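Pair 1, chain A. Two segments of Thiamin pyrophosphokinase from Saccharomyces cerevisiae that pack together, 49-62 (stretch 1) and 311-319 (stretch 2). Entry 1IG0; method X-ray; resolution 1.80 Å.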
# COMPACT_ATOMS: atom_id res chain seq x y z
N ASP A 49 -10.39 0.07 -13.10
CA ASP A 49 -9.54 -0.26 -14.24
C ASP A 49 -9.62 -1.73 -14.64
O ASP A 49 -9.04 -2.13 -15.65
CB ASP A 49 -8.08 0.10 -13.92
CG ASP A 49 -7.57 -0.59 -12.67
OD1 ASP A 49 -7.70 -1.83 -12.58
OD2 ASP A 49 -7.04 0.11 -11.78
N ILE A 50 -10.33 -2.52 -13.84
CA ILE A 50 -10.48 -3.94 -14.11
C ILE A 50 -11.05 -4.19 -15.51
O ILE A 50 -11.89 -3.43 -15.99
CB ILE A 50 -11.41 -4.60 -13.07
CG1 ILE A 50 -11.44 -6.12 -13.26
CG2 ILE A 50 -12.82 -4.03 -13.21
CD1 ILE A 50 -12.30 -6.85 -12.25
N PRO A 51 -10.59 -5.25 -16.19
CA PRO A 51 -11.09 -5.56 -17.53
C PRO A 51 -12.59 -5.80 -17.49
O PRO A 51 -13.11 -6.36 -16.53
CB PRO A 51 -10.31 -6.82 -17.90
CG PRO A 51 -8.99 -6.59 -17.23
CD PRO A 51 -9.41 -6.08 -15.87
N ARG A 52 -13.29 -5.38 -18.55
CA ARG A 52 -14.73 -5.53 -18.62
C ARG A 52 -15.26 -6.96 -18.53
O ARG A 52 -16.15 -7.24 -17.74
CB ARG A 52 -15.27 -4.87 -19.89
CG ARG A 52 -15.39 -3.37 -19.76
CD ARG A 52 -15.95 -2.72 -21.00
NE ARG A 52 -16.40 -1.37 -20.69
CZ ARG A 52 -17.46 -1.10 -19.95
NH1 ARG A 52 -18.19 -2.10 -19.45
NH2 ARG A 52 -17.80 0.15 -19.70
N PRO A 53 -14.71 -7.87 -19.35
CA PRO A 53 -15.18 -9.26 -19.30
C PRO A 53 -15.13 -9.81 -17.87
O PRO A 53 -16.04 -10.52 -17.43
CB PRO A 53 -14.22 -9.98 -20.23
CG PRO A 53 -13.90 -8.92 -21.25
CD PRO A 53 -13.66 -7.71 -20.37
N LEU A 54 -14.06 -9.49 -17.16
CA LEU A 54 -13.88 -9.95 -15.79
C LEU A 54 -14.91 -9.28 -14.88
O LEU A 54 -15.52 -9.93 -14.03
CB LEU A 54 -12.47 -9.63 -15.30
CG LEU A 54 -12.12 -10.15 -13.90
CD1 LEU A 54 -12.25 -11.67 -13.87
CD2 LEU A 54 -10.71 -9.73 -13.53
N PHE A 55 -15.08 -7.97 -15.06
CA PHE A 55 -16.03 -7.21 -14.25
C PHE A 55 -17.43 -7.83 -14.35
O PHE A 55 -18.08 -8.06 -13.33
CB PHE A 55 -16.09 -5.76 -14.73
CG PHE A 55 -17.04 -4.90 -13.95
CD1 PHE A 55 -16.68 -4.40 -12.70
CD2 PHE A 55 -18.30 -4.60 -14.45
CE1 PHE A 55 -17.57 -3.62 -11.96
CE2 PHE A 55 -19.20 -3.82 -13.72
CZ PHE A 55 -18.83 -3.33 -12.47
N TYR A 56 -17.87 -8.09 -15.57
CA TYR A 56 -19.18 -8.68 -15.82
C TYR A 56 -19.34 -9.99 -15.05
O TYR A 56 -20.40 -10.26 -14.48
CB TYR A 56 -19.35 -8.96 -17.32
CG TYR A 56 -19.19 -7.76 -18.22
CD1 TYR A 56 -18.78 -7.92 -19.54
CD2 TYR A 56 -19.45 -6.47 -17.76
CE1 TYR A 56 -18.63 -6.82 -20.39
CE2 TYR A 56 -19.31 -5.37 -18.61
CZ TYR A 56 -18.90 -5.55 -19.92
OH TYR A 56 -18.75 -4.47 -20.75
N LYS A 57 -18.29 -10.80 -15.06
CA LYS A 57 -18.30 -12.09 -14.39
C LYS A 57 -18.35 -11.97 -12.87
O LYS A 57 -19.16 -12.63 -12.22
CB LYS A 57 -17.07 -12.90 -14.80
CG LYS A 57 -17.06 -14.32 -14.24
CD LYS A 57 -18.30 -15.08 -14.67
CE LYS A 57 -18.29 -16.51 -14.16
NZ LYS A 57 -19.52 -17.24 -14.56
N ILE A 58 -17.48 -11.14 -12.31
CA ILE A 58 -17.44 -10.95 -10.87
C ILE A 58 -18.75 -10.34 -10.38
O ILE A 58 -19.21 -10.64 -9.27
CB ILE A 58 -16.26 -10.03 -10.48
CG1 ILE A 58 -14.94 -10.77 -10.70
CG2 ILE A 58 -16.40 -9.58 -9.03
CD1 ILE A 58 -13.71 -9.92 -10.48
N TRP A 59 -19.35 -9.50 -11.20
CA TRP A 59 -20.62 -8.88 -10.84
C TRP A 59 -21.70 -9.96 -10.78
O TRP A 59 -22.50 -10.01 -9.84
CB TRP A 59 -21.00 -7.81 -11.88
CG TRP A 59 -22.27 -7.07 -11.56
CD1 TRP A 59 -23.55 -7.53 -11.70
CD2 TRP A 59 -22.38 -5.74 -11.04
NE1 TRP A 59 -24.44 -6.57 -11.30
CE2 TRP A 59 -23.75 -5.46 -10.89
CE3 TRP A 59 -21.44 -4.76 -10.68
CZ2 TRP A 59 -24.22 -4.23 -10.41
CZ3 TRP A 59 -21.91 -3.53 -10.20
CH2 TRP A 59 -23.29 -3.29 -10.07
N LYS A 60 -21.72 -10.83 -11.78
CA LYS A 60 -22.69 -11.91 -11.84
C LYS A 60 -22.48 -12.93 -10.72
O LYS A 60 -23.43 -13.56 -10.25
CB LYS A 60 -22.61 -12.61 -13.20
CG LYS A 60 -23.71 -13.64 -13.44
CD LYS A 60 -23.63 -14.22 -14.85
CE LYS A 60 -24.81 -15.14 -15.14
NZ LYS A 60 -24.88 -16.29 -14.19
N LEU A 61 -21.23 -13.09 -10.29
CA LEU A 61 -20.89 -14.04 -9.24
C LEU A 61 -21.21 -13.55 -7.83
O LEU A 61 -21.14 -14.33 -6.87
CB LEU A 61 -19.41 -14.41 -9.32
CG LEU A 61 -18.99 -15.34 -10.46
CD1 LEU A 61 -17.48 -15.50 -10.46
CD2 LEU A 61 -19.68 -16.68 -10.29
N HIS A 62 -21.55 -12.28 -7.69
CA HIS A 62 -21.88 -11.74 -6.38
C HIS A 62 -23.31 -11.24 -6.32
O HIS A 62 -23.84 -10.72 -7.30
CB HIS A 62 -20.90 -10.62 -6.00
CG HIS A 62 -19.49 -11.10 -5.82
ND1 HIS A 62 -18.70 -11.50 -6.87
CD2 HIS A 62 -18.76 -11.31 -4.70
CE1 HIS A 62 -17.54 -11.92 -6.41
NE2 HIS A 62 -17.55 -11.82 -5.09
N PHE A 311 -2.84 -12.43 -12.82
CA PHE A 311 -2.76 -11.97 -14.19
C PHE A 311 -4.23 -11.79 -14.57
O PHE A 311 -4.86 -12.68 -15.14
CB PHE A 311 -2.07 -13.03 -15.04
CG PHE A 311 -0.67 -13.35 -14.57
CD1 PHE A 311 -0.20 -14.66 -14.60
CD2 PHE A 311 0.17 -12.35 -14.09
CE1 PHE A 311 1.08 -14.97 -14.14
CE2 PHE A 311 1.45 -12.65 -13.64
CZ PHE A 311 1.91 -13.96 -13.66
N VAL A 312 -4.76 -10.63 -14.20
CA VAL A 312 -6.15 -10.27 -14.41
C VAL A 312 -6.81 -10.66 -15.72
O VAL A 312 -7.95 -11.14 -15.72
CB VAL A 312 -6.34 -8.75 -14.20
CG1 VAL A 312 -7.80 -8.37 -14.40
CG2 VAL A 312 -5.88 -8.36 -12.81
N ASP A 313 -6.12 -10.48 -16.84
CA ASP A 313 -6.70 -10.81 -18.14
C ASP A 313 -6.85 -12.31 -18.40
O ASP A 313 -7.41 -12.72 -19.41
CB ASP A 313 -5.86 -10.19 -19.26
CG ASP A 313 -5.73 -8.68 -19.12
OD1 ASP A 313 -6.78 -8.00 -19.03
OD2 ASP A 313 -4.59 -8.18 -19.12
N LYS A 314 -6.36 -13.13 -17.47
CA LYS A 314 -6.44 -14.58 -17.59
C LYS A 314 -7.51 -15.22 -16.71
O LYS A 314 -7.97 -16.33 -16.96
CB LYS A 314 -5.08 -15.21 -17.25
CG LYS A 314 -4.09 -15.23 -18.40
CD LYS A 314 -3.89 -13.87 -19.04
CE LYS A 314 -2.93 -13.98 -20.21
NZ LYS A 314 -3.32 -15.10 -21.11
N LEU A 315 -7.91 -14.49 -15.67
CA LEU A 315 -8.90 -14.95 -14.70
C LEU A 315 -10.24 -15.45 -15.25
O LEU A 315 -10.68 -16.56 -14.92
CB LEU A 315 -9.17 -13.83 -13.70
CG LEU A 315 -8.64 -13.96 -12.26
CD1 LEU A 315 -7.41 -14.84 -12.21
CD2 LEU A 315 -8.35 -12.57 -11.73
N ILE A 316 -10.89 -14.64 -16.07
CA ILE A 316 -12.19 -14.97 -16.64
C ILE A 316 -12.41 -16.43 -17.04
O ILE A 316 -13.48 -16.99 -16.79
CB ILE A 316 -12.52 -14.06 -17.85
CG1 ILE A 316 -13.97 -14.28 -18.29
CG2 ILE A 316 -11.56 -14.36 -19.00
CD1 ILE A 316 -14.44 -13.31 -19.36
N ASP A 317 -11.41 -17.05 -17.66
CA ASP A 317 -11.54 -18.43 -18.11
C ASP A 317 -11.63 -19.48 -17.00
O ASP A 317 -11.99 -20.63 -17.27
CB ASP A 317 -10.39 -18.79 -19.05
CG ASP A 317 -10.44 -18.00 -20.35
OD1 ASP A 317 -11.48 -18.06 -21.04
OD2 ASP A 317 -9.44 -17.34 -20.68
N PHE A 318 -11.30 -19.10 -15.77
CA PHE A 318 -11.35 -20.05 -14.66
C PHE A 318 -12.44 -19.72 -13.65
O PHE A 318 -12.62 -20.43 -12.66
CB PHE A 318 -10.00 -20.12 -13.96
CG PHE A 318 -8.86 -20.49 -14.86
CD1 PHE A 318 -8.33 -19.56 -15.76
CD2 PHE A 318 -8.33 -21.78 -14.84
CE1 PHE A 318 -7.29 -19.91 -16.61
CE2 PHE A 318 -7.29 -22.14 -15.70
CZ PHE A 318 -6.77 -21.20 -16.59
N LEU A 319 -13.18 -18.65 -13.90
CA LEU A 319 -14.25 -18.22 -13.00
C LEU A 319 -15.61 -18.68 -13.49
O LEU A 319 -16.39 -19.19 -12.66
CB LEU A 319 -14.23 -16.70 -12.86
CG LEU A 319 -12.99 -16.12 -12.18
CD1 LEU A 319 -13.07 -14.60 -12.16
CD2 LEU A 319 -12.86 -16.68 -10.77
OXT LEU A 319 -15.89 -18.53 -14.70

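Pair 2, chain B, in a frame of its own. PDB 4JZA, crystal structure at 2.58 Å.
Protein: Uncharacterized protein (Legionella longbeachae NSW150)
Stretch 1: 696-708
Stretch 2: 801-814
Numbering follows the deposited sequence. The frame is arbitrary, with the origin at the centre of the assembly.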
# COMPACT_ATOMS: atom_id res chain seq x y z
N ASP B 696 45.85 0.79 -12.44
CA ASP B 696 47.26 0.80 -12.87
C ASP B 696 47.73 2.17 -13.42
O ASP B 696 48.75 2.71 -12.98
CB ASP B 696 47.53 -0.34 -13.90
CG ASP B 696 47.27 -1.73 -13.31
OD1 ASP B 696 47.41 -1.92 -12.06
OD2 ASP B 696 46.88 -2.63 -14.08
N ALA B 697 47.00 2.71 -14.38
CA ALA B 697 47.31 4.05 -14.93
C ALA B 697 47.41 5.10 -13.83
O ALA B 697 48.36 5.84 -13.79
CB ALA B 697 46.27 4.47 -15.97
N LEU B 698 46.47 5.14 -12.92
CA LEU B 698 46.55 6.07 -11.81
C LEU B 698 47.72 5.85 -10.85
O LEU B 698 48.32 6.83 -10.36
CB LEU B 698 45.25 6.08 -11.05
CG LEU B 698 45.06 7.20 -10.05
CD1 LEU B 698 45.26 8.60 -10.61
CD2 LEU B 698 43.65 7.04 -9.45
N HIS B 699 48.07 4.58 -10.62
CA HIS B 699 49.16 4.23 -9.74
C HIS B 699 50.40 4.90 -10.27
O HIS B 699 51.13 5.51 -9.51
CB HIS B 699 49.33 2.72 -9.62
CG HIS B 699 50.27 2.31 -8.53
ND1 HIS B 699 51.62 2.10 -8.75
CD2 HIS B 699 50.07 2.06 -7.22
CE1 HIS B 699 52.21 1.75 -7.62
NE2 HIS B 699 51.29 1.72 -6.68
N SER B 700 50.66 4.79 -11.56
CA SER B 700 51.91 5.38 -12.07
C SER B 700 51.86 6.87 -11.99
O SER B 700 52.79 7.49 -11.48
CB SER B 700 52.18 5.00 -13.51
OG SER B 700 51.71 3.72 -13.75
N LEU B 701 50.76 7.44 -12.47
CA LEU B 701 50.63 8.90 -12.51
C LEU B 701 50.72 9.59 -11.12
O LEU B 701 51.46 10.56 -10.93
CB LEU B 701 49.32 9.29 -13.21
CG LEU B 701 48.99 10.78 -13.27
CD1 LEU B 701 50.13 11.51 -13.93
CD2 LEU B 701 47.75 11.07 -14.05
N ILE B 702 49.97 9.07 -10.15
CA ILE B 702 49.93 9.67 -8.81
C ILE B 702 51.30 9.61 -8.12
O ILE B 702 51.65 10.45 -7.32
CB ILE B 702 48.87 8.97 -7.97
CG1 ILE B 702 48.20 9.92 -7.01
CG2 ILE B 702 49.43 7.73 -7.27
CD1 ILE B 702 46.84 10.36 -7.51
N ASN B 703 52.10 8.61 -8.44
CA ASN B 703 53.41 8.50 -7.83
C ASN B 703 54.45 9.40 -8.47
O ASN B 703 55.52 9.48 -7.94
CB ASN B 703 53.88 7.04 -7.73
CG ASN B 703 53.25 6.32 -6.53
OD1 ASN B 703 53.54 6.63 -5.38
ND2 ASN B 703 52.38 5.35 -6.79
N GLU B 704 54.13 10.09 -9.57
CA GLU B 704 54.88 11.27 -9.99
C GLU B 704 54.30 12.50 -9.28
O GLU B 704 53.63 13.33 -9.89
CB GLU B 704 54.80 11.47 -11.50
CG GLU B 704 55.29 10.30 -12.33
CD GLU B 704 56.81 10.20 -12.45
OE1 GLU B 704 57.46 11.18 -12.92
OE2 GLU B 704 57.33 9.10 -12.08
N ARG B 705 54.63 12.64 -8.01
CA ARG B 705 53.97 13.58 -7.07
C ARG B 705 54.20 15.07 -7.38
O ARG B 705 53.42 15.93 -6.97
CB ARG B 705 54.37 13.26 -5.60
CG ARG B 705 54.40 11.76 -5.29
CD ARG B 705 54.54 11.46 -3.82
NE ARG B 705 53.48 12.15 -3.08
CZ ARG B 705 53.56 12.55 -1.81
NH1 ARG B 705 54.66 12.31 -1.11
NH2 ARG B 705 52.54 13.18 -1.25
N ASN B 706 55.25 15.36 -8.13
CA ASN B 706 55.54 16.73 -8.53
C ASN B 706 54.49 17.42 -9.39
O ASN B 706 54.35 18.64 -9.36
CB ASN B 706 56.89 16.74 -9.25
CG ASN B 706 58.06 16.72 -8.26
OD1 ASN B 706 57.88 16.73 -7.02
ND2 ASN B 706 59.28 16.73 -8.81
N LEU B 707 53.75 16.61 -10.16
CA LEU B 707 52.81 17.11 -11.14
C LEU B 707 51.62 17.82 -10.52
O LEU B 707 50.87 18.49 -11.23
CB LEU B 707 52.27 15.92 -11.96
CG LEU B 707 53.26 15.17 -12.82
CD1 LEU B 707 52.57 14.05 -13.58
CD2 LEU B 707 53.94 16.14 -13.78
N PHE B 708 51.42 17.61 -9.21
CA PHE B 708 50.22 18.02 -8.50
C PHE B 708 50.41 19.29 -7.69
O PHE B 708 49.43 19.88 -7.24
CB PHE B 708 49.75 16.86 -7.63
CG PHE B 708 49.42 15.65 -8.41
CD1 PHE B 708 48.21 15.55 -9.04
CD2 PHE B 708 50.33 14.62 -8.55
CE1 PHE B 708 47.89 14.45 -9.80
CE2 PHE B 708 50.03 13.52 -9.31
CZ PHE B 708 48.81 13.44 -9.93
N THR B 801 40.64 8.11 -20.59
CA THR B 801 41.26 8.46 -19.33
C THR B 801 42.62 7.78 -19.22
O THR B 801 43.59 8.43 -18.84
CB THR B 801 40.37 8.01 -18.16
OG1 THR B 801 39.09 8.66 -18.22
CG2 THR B 801 41.06 8.31 -16.83
N VAL B 802 42.73 6.48 -19.56
CA VAL B 802 44.01 5.79 -19.48
C VAL B 802 44.98 6.45 -20.45
O VAL B 802 46.16 6.62 -20.15
CB VAL B 802 43.94 4.25 -19.73
CG1 VAL B 802 45.32 3.62 -19.75
CG2 VAL B 802 43.12 3.56 -18.64
N GLU B 803 44.51 6.84 -21.61
CA GLU B 803 45.42 7.45 -22.58
C GLU B 803 45.93 8.74 -22.05
O GLU B 803 47.15 9.02 -22.10
CB GLU B 803 44.79 7.62 -23.97
CG GLU B 803 45.40 6.67 -24.99
CD GLU B 803 44.51 6.42 -26.22
OE1 GLU B 803 43.42 7.04 -26.33
OE2 GLU B 803 44.92 5.61 -27.10
N GLU B 804 45.01 9.54 -21.51
CA GLU B 804 45.36 10.83 -21.02
C GLU B 804 46.31 10.70 -19.84
O GLU B 804 47.34 11.38 -19.79
CB GLU B 804 44.13 11.60 -20.66
CG GLU B 804 44.41 12.87 -19.89
CD GLU B 804 43.19 13.76 -19.88
OE1 GLU B 804 42.55 14.03 -18.80
OE2 GLU B 804 42.83 14.16 -21.01
N TRP B 805 46.02 9.81 -18.90
CA TRP B 805 46.92 9.68 -17.75
C TRP B 805 48.24 9.09 -18.15
O TRP B 805 49.26 9.49 -17.62
CB TRP B 805 46.31 8.83 -16.63
CG TRP B 805 45.11 9.45 -15.97
CD1 TRP B 805 44.71 10.74 -16.03
CD2 TRP B 805 44.17 8.78 -15.15
NE1 TRP B 805 43.56 10.92 -15.31
CE2 TRP B 805 43.21 9.72 -14.75
CE3 TRP B 805 44.06 7.48 -14.70
CZ2 TRP B 805 42.16 9.39 -13.93
CZ3 TRP B 805 43.01 7.17 -13.88
CH2 TRP B 805 42.07 8.12 -13.50
N THR B 806 48.24 8.15 -19.09
CA THR B 806 49.48 7.55 -19.50
C THR B 806 50.39 8.60 -20.13
O THR B 806 51.57 8.62 -19.85
CB THR B 806 49.23 6.35 -20.42
OG1 THR B 806 48.56 5.32 -19.67
CG2 THR B 806 50.50 5.80 -20.91
N LYS B 807 49.84 9.50 -20.93
CA LYS B 807 50.62 10.57 -21.52
C LYS B 807 51.26 11.51 -20.48
O LYS B 807 52.48 11.75 -20.49
CB LYS B 807 49.75 11.40 -22.42
CG LYS B 807 50.29 11.48 -23.83
CD LYS B 807 49.27 10.85 -24.80
CE LYS B 807 49.70 10.96 -26.26
NZ LYS B 807 48.57 11.47 -27.11
N LEU B 808 50.44 12.02 -19.57
CA LEU B 808 50.95 12.78 -18.43
C LEU B 808 52.07 12.06 -17.71
O LEU B 808 53.04 12.68 -17.38
CB LEU B 808 49.84 13.12 -17.45
CG LEU B 808 48.82 14.11 -18.03
CD1 LEU B 808 47.52 14.13 -17.21
CD2 LEU B 808 49.40 15.51 -18.16
N PHE B 809 51.94 10.76 -17.49
CA PHE B 809 53.00 9.95 -16.83
C PHE B 809 54.29 9.90 -17.64
O PHE B 809 55.37 10.19 -17.13
CB PHE B 809 52.48 8.53 -16.52
CG PHE B 809 53.56 7.59 -16.06
CD1 PHE B 809 54.22 7.78 -14.83
CD2 PHE B 809 53.92 6.51 -16.84
CE1 PHE B 809 55.24 6.92 -14.41
CE2 PHE B 809 54.93 5.66 -16.43
CZ PHE B 809 55.59 5.87 -15.22
N GLU B 810 54.19 9.55 -18.91
CA GLU B 810 55.35 9.54 -19.83
C GLU B 810 56.04 10.91 -19.95
O GLU B 810 57.25 10.99 -19.90
CB GLU B 810 54.95 9.03 -21.25
CG GLU B 810 54.57 7.54 -21.33
CD GLU B 810 53.76 7.17 -22.57
OE1 GLU B 810 53.55 8.04 -23.45
OE2 GLU B 810 53.32 6.00 -22.66
N GLU B 811 55.28 11.97 -20.14
CA GLU B 811 55.91 13.26 -20.29
C GLU B 811 56.69 13.59 -19.06
O GLU B 811 57.79 14.11 -19.15
CB GLU B 811 54.91 14.36 -20.57
CG GLU B 811 54.68 14.63 -22.06
CD GLU B 811 53.33 15.32 -22.34
OE1 GLU B 811 52.65 15.73 -21.33
OE2 GLU B 811 52.93 15.43 -23.54
N SER B 812 56.13 13.26 -17.91
CA SER B 812 56.75 13.57 -16.60
C SER B 812 57.99 12.76 -16.41
O SER B 812 58.96 13.27 -15.97
CB SER B 812 55.79 13.29 -15.44
OG SER B 812 56.40 13.45 -14.19
N LYS B 813 57.91 11.49 -16.73
CA LYS B 813 59.07 10.60 -16.66
C LYS B 813 60.21 11.12 -17.52
O LYS B 813 61.37 11.06 -17.10
CB LYS B 813 58.67 9.18 -17.11
CG LYS B 813 58.44 8.20 -15.99
CD LYS B 813 59.81 7.77 -15.48
CE LYS B 813 59.75 6.65 -14.49
NZ LYS B 813 59.72 5.41 -15.29
N ARG B 814 59.90 11.61 -18.73
CA ARG B 814 60.94 12.09 -19.64
C ARG B 814 61.54 13.43 -19.17
O ARG B 814 62.72 13.64 -19.30
CB ARG B 814 60.43 12.17 -21.10
CG ARG B 814 60.28 10.80 -21.76
CD ARG B 814 60.31 10.86 -23.28
NE ARG B 814 59.30 9.99 -23.91
CZ ARG B 814 58.00 10.26 -23.90
NH1 ARG B 814 57.53 11.38 -23.30
NH2 ARG B 814 57.16 9.44 -24.47

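The sharpest difference between the two pairs lies where Lys A57 faces Leu A319 in pair 1 and Glu B704 faces Ser B812 in pair 2, two positions that superpose. In pair 2 the meeting is a true hydrogen bond: Ser B812 OG donates to Glu B704 OE1 at 2.8 Å. Pair 1 has no hydrogen bond anywhere between its stretches. Its counterpart is a long salt bridge, Lys A57 NZ to Leu A319 OXT at 3.9 Å, and the negative charge comes not from a side chain but from the end of the polypeptide itself. The polarity is therefore reversed, with the acidic partner on the second stretch in pair 1 and on the first in pair 2.

Around this difference the backbone is much the same, 14 central residues superposing with an RMSD of 0.9 Å. The run from Arg A52 to Lys A57, all helix, matches His B699 to Glu B704, where the chain has left the helix by Glu B704. It lies against a second segment that is a regular helix in pair 2. In pair 1 that segment is only a weakly bonded helix, about 312-315, where Leu A315 N reaches Val A312 O in a weak bond of 3.4 Å.

The closest match among side chains in contact is a leucine. Leu A54 and Leu B701 coincide, their side-chain centres 0.5 Å apart, and both have chi1 t and chi2 p. In each, CA-to-CB points sideways while the end of the side chain comes nearer the other stretch. Leu A54 CD2 lies 3.3 Å from Val A312 CG1, and Leu B701 CD2 lies 3.6 Å from Trp B805 CD1, so a small branched residue and a large ring receive the same leucine at matched positions. The other methyl meets a second matched leucine: Leu A54 CD1 is 3.8 Å from Leu A315 CB, and Leu B701 CD1 is 3.9 Å from Leu B808 CB.

Next to this centre, both members of a matched contact differ. Pro A53 packs on Ile A316, with Pro A53 CB 3.4 Å from Ile A316 CD1. In pair 2 the matching residues are Ser B700 and Phe B809, and the contact is instead CH-pi: Ser B700 CB sits over one face of the Phe B809 ring, 3.6 Å from its centroid, while Glu B704 CG occupies the edge. An aliphatic surface and an aromatic one thus accept a compact neighbour at the same place.

More of Trp B805 is covered by the first stretch than of Val A312, 85 Å² against 50 Å². Leu B698 CD1 lies over its six-membered ring, 4.3 Å from the centroid, and Ala B697 CB approaches its edge, 3.9 Å from Trp B805 CE3. At the position of Leu B698, pair 1 has Pro A51, whose CD comes within 3.2 Å of Val A312 CG1.

The general lesson is that the same leucine position can be served by different surroundings, aliphatic or aromatic, and by different polar links.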